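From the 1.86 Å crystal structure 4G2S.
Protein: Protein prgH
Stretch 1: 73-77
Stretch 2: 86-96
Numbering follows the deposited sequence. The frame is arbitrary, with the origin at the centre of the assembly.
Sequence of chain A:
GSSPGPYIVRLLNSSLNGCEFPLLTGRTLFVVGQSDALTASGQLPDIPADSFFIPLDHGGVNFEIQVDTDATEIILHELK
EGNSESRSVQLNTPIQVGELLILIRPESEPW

Stretch 1 73-77: EIILH
Stretch 2 (86-96) SRSVQLNTPIQ

The strand of 74-77 runs antiparallel to a strand already under way at Ser86 and pairing through Ser88, their N-to-C directions 152° apart and their axes approaching to 4.7 Å. Ile75 faces Ser88 and His77 faces Ser86 in non-hydrogen-bonded pairs, with CA atoms 4.6 and 4.3 Å apart; between them Leu76 and Arg87 form the hydrogen-bonded pair, CA to CA 5.5 Å. Backbone angles are extended, from -121/123 at Ile74 to -103/112 at His77, and -102/151, -146/150 and -68/139 through Ser86, Arg87 and Ser88. Leu76 N donates to Arg87 O and Arg87 N to Leu76 O, each at 2.9 Å, while Val89 N reaches Ile74 O, also at 2.9 Å; all three bonds are nearly straight. The carbonyls also receive CA-H contacts, as from Ser86 CA to Leu76 O at 3.3 Å.

Alternation along the strands sorts the side chains. Ile75, His77, Ser86 and Ser88 share one face, where compact, exposed serines lie beside bulkier partners. Ile75 is m,m (-61°, -67°), which carries CD1 to 3.7 Å from Ser88 OG. His77 has chi1 m (-54°) and chi2 -82°; its ND1 lies 3.6 Å from Ser86 CB, and NE2 is hydrogen-bonded elsewhere in the structure. Ser86 is p (70°), whereas Ser88 sits off a well at -112°.

Leu76 and Arg87 occupy the other face. Leu76, buried, takes t at chi1 (-172°) with chi2 off-rotamer at 147°. Its apolar side chain meets several neighbours: Leu76 CB is 4.1 Å from Val89 CG1, Leu76 CD1 is 4.0 Å from Ile95 CG2, and Leu76 CD2 is 4.0 Å from Arg87 NE, the guanidinium approaching obliquely. Arg87 runs p,t,t (39°, 164°, 152°) with chi4 165°. Arg87 NH1 and Arg87 NH2 both donate to Gln96 O, at 3.2 and 2.8 Å, tying the start of the second stretch to its end; the NH1 bond is more bent (136° against 162°), and NH2 is less surely placed.

Beyond the paired residues, hydrophobic contacts continue. Ile74 and Val89 are buried and beta-branched, which suits extended backbone and sets methyls close to it. Ile74, m,t (-58°, 161°), brings CG2 to 3.4 Å from Val89 CG2 and CD1 to 3.4 Å from Leu91 CD2. Val89 is m (-76°), its two methyls serving Ile74 and Leu76; Leu91, m,t (-63°, 175°), has its CB sideways, but its apolar end comes nearer. The chain then turns through Asn92, whose positive phi (66/30) marks a left-handed conformation, before buried Ile95, m,t (-67°, 169°), in a strand that continues later, points its CB toward the first stretch.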

# COMPACT_ATOMS: atom_id res chain seq x y z
N GLU A 73 -37.31 -6.00 6.99
CA GLU A 73 -37.34 -4.69 6.32
C GLU A 73 -35.94 -4.20 5.98
O GLU A 73 -35.02 -4.40 6.78
CB GLU A 73 -38.11 -3.65 7.15
CG GLU A 73 -37.41 -3.16 8.42
CD GLU A 73 -37.93 -1.80 8.91
OE1 GLU A 73 -39.03 -1.38 8.52
OE2 GLU A 73 -37.21 -1.15 9.70
N ILE A 74 -35.78 -3.59 4.78
CA ILE A 74 -34.47 -3.05 4.32
C ILE A 74 -34.52 -1.56 4.02
O ILE A 74 -35.28 -1.10 3.13
CB ILE A 74 -33.85 -3.77 3.07
CG1 ILE A 74 -33.64 -5.26 3.33
CG2 ILE A 74 -32.49 -3.17 2.73
CD1 ILE A 74 -33.49 -6.07 2.07
N ILE A 75 -33.65 -0.83 4.71
CA ILE A 75 -33.62 0.61 4.68
C ILE A 75 -32.27 1.11 4.15
O ILE A 75 -31.25 0.68 4.62
CB ILE A 75 -33.86 1.21 6.08
CG1 ILE A 75 -35.23 0.77 6.57
CG2 ILE A 75 -33.84 2.75 6.03
CD1 ILE A 75 -36.39 1.35 5.80
N LEU A 76 -32.31 1.97 3.15
CA LEU A 76 -31.11 2.60 2.69
C LEU A 76 -31.08 4.04 3.20
O LEU A 76 -32.09 4.76 3.09
CB LEU A 76 -31.04 2.48 1.20
CG LEU A 76 -29.71 2.93 0.53
CD1 LEU A 76 -29.50 2.07 -0.66
CD2 LEU A 76 -29.87 4.38 0.17
N HIS A 77 -29.98 4.40 3.87
CA HIS A 77 -29.78 5.78 4.30
C HIS A 77 -28.79 6.41 3.38
O HIS A 77 -27.61 6.01 3.38
CB HIS A 77 -29.25 5.81 5.69
CG HIS A 77 -30.07 5.08 6.65
ND1 HIS A 77 -31.15 5.61 7.20
CD2 HIS A 77 -29.92 3.82 7.21
CE1 HIS A 77 -31.69 4.73 8.07
NE2 HIS A 77 -30.94 3.65 8.08
N SER A 86 -33.65 8.63 4.38
CA SER A 86 -33.87 7.22 4.32
C SER A 86 -34.95 6.84 3.31
O SER A 86 -35.91 7.60 3.09
CB SER A 86 -34.23 6.68 5.70
OG SER A 86 -35.50 7.13 6.03
N ARG A 87 -34.82 5.65 2.75
CA ARG A 87 -35.96 5.03 2.00
C ARG A 87 -35.94 3.52 2.18
O ARG A 87 -34.88 2.92 2.35
CB ARG A 87 -35.85 5.35 0.52
CG ARG A 87 -34.42 5.31 0.05
CD ARG A 87 -34.25 5.25 -1.47
NE ARG A 87 -32.96 5.85 -1.85
CZ ARG A 87 -32.38 5.69 -3.04
NH1 ARG A 87 -32.93 4.96 -3.99
NH2 ARG A 87 -31.23 6.27 -3.28
N SER A 88 -37.12 2.92 2.14
CA SER A 88 -37.28 1.47 1.98
C SER A 88 -36.87 0.99 0.61
O SER A 88 -37.18 1.65 -0.38
CB SER A 88 -38.79 1.08 2.13
OG SER A 88 -38.94 0.33 3.31
N VAL A 89 -36.19 -0.14 0.53
CA VAL A 89 -35.79 -0.65 -0.76
C VAL A 89 -36.24 -2.08 -0.91
O VAL A 89 -36.25 -2.85 0.04
CB VAL A 89 -34.25 -0.62 -1.03
CG1 VAL A 89 -33.80 0.80 -1.36
CG2 VAL A 89 -33.48 -1.18 0.14
N GLN A 90 -36.54 -2.43 -2.15
CA GLN A 90 -37.03 -3.75 -2.49
C GLN A 90 -35.90 -4.61 -3.01
O GLN A 90 -34.93 -4.10 -3.64
CB GLN A 90 -38.14 -3.62 -3.53
CG GLN A 90 -39.28 -2.71 -3.10
CD GLN A 90 -39.54 -2.74 -1.59
OE1 GLN A 90 -39.78 -3.81 -1.02
NE2 GLN A 90 -39.45 -1.57 -0.94
N LEU A 91 -36.00 -5.90 -2.72
CA LEU A 91 -35.04 -6.85 -3.21
C LEU A 91 -35.12 -7.03 -4.73
O LEU A 91 -36.19 -6.91 -5.32
CB LEU A 91 -35.21 -8.20 -2.56
CG LEU A 91 -35.01 -8.28 -1.07
CD1 LEU A 91 -35.35 -9.69 -0.63
CD2 LEU A 91 -33.59 -8.01 -0.67
N ASN A 92 -33.99 -7.34 -5.34
CA ASN A 92 -33.93 -7.74 -6.73
C ASN A 92 -34.32 -6.69 -7.72
O ASN A 92 -34.79 -6.99 -8.81
CB ASN A 92 -34.71 -9.03 -6.98
CG ASN A 92 -34.19 -10.17 -6.15
OD1 ASN A 92 -33.00 -10.24 -5.86
ND2 ASN A 92 -35.07 -11.06 -5.76
N THR A 93 -34.08 -5.45 -7.38
CA THR A 93 -34.36 -4.37 -8.29
C THR A 93 -33.26 -3.31 -8.19
O THR A 93 -32.76 -3.01 -7.10
CB THR A 93 -35.83 -3.83 -8.09
OG1 THR A 93 -35.92 -2.41 -8.29
CG2 THR A 93 -36.36 -4.15 -6.72
N PRO A 94 -32.87 -2.78 -9.34
CA PRO A 94 -31.92 -1.70 -9.39
C PRO A 94 -32.31 -0.52 -8.50
O PRO A 94 -33.42 0.01 -8.61
CB PRO A 94 -31.93 -1.27 -10.85
CG PRO A 94 -32.54 -2.38 -11.63
CD PRO A 94 -33.34 -3.20 -10.68
N ILE A 95 -31.39 -0.12 -7.67
CA ILE A 95 -31.53 0.98 -6.73
C ILE A 95 -30.45 1.97 -7.14
O ILE A 95 -29.24 1.62 -7.18
CB ILE A 95 -31.25 0.44 -5.31
CG1 ILE A 95 -32.32 -0.55 -4.87
CG2 ILE A 95 -31.10 1.57 -4.31
CD1 ILE A 95 -31.94 -1.32 -3.59
N GLN A 96 -30.86 3.18 -7.47
CA GLN A 96 -29.95 4.26 -7.79
C GLN A 96 -29.56 5.05 -6.52
O GLN A 96 -30.41 5.59 -5.83
CB GLN A 96 -30.60 5.20 -8.79
CG GLN A 96 -29.65 6.21 -9.34
CD GLN A 96 -30.07 6.76 -10.69
OE1 GLN A 96 -31.16 6.46 -11.22
NE2 GLN A 96 -29.21 7.60 -11.24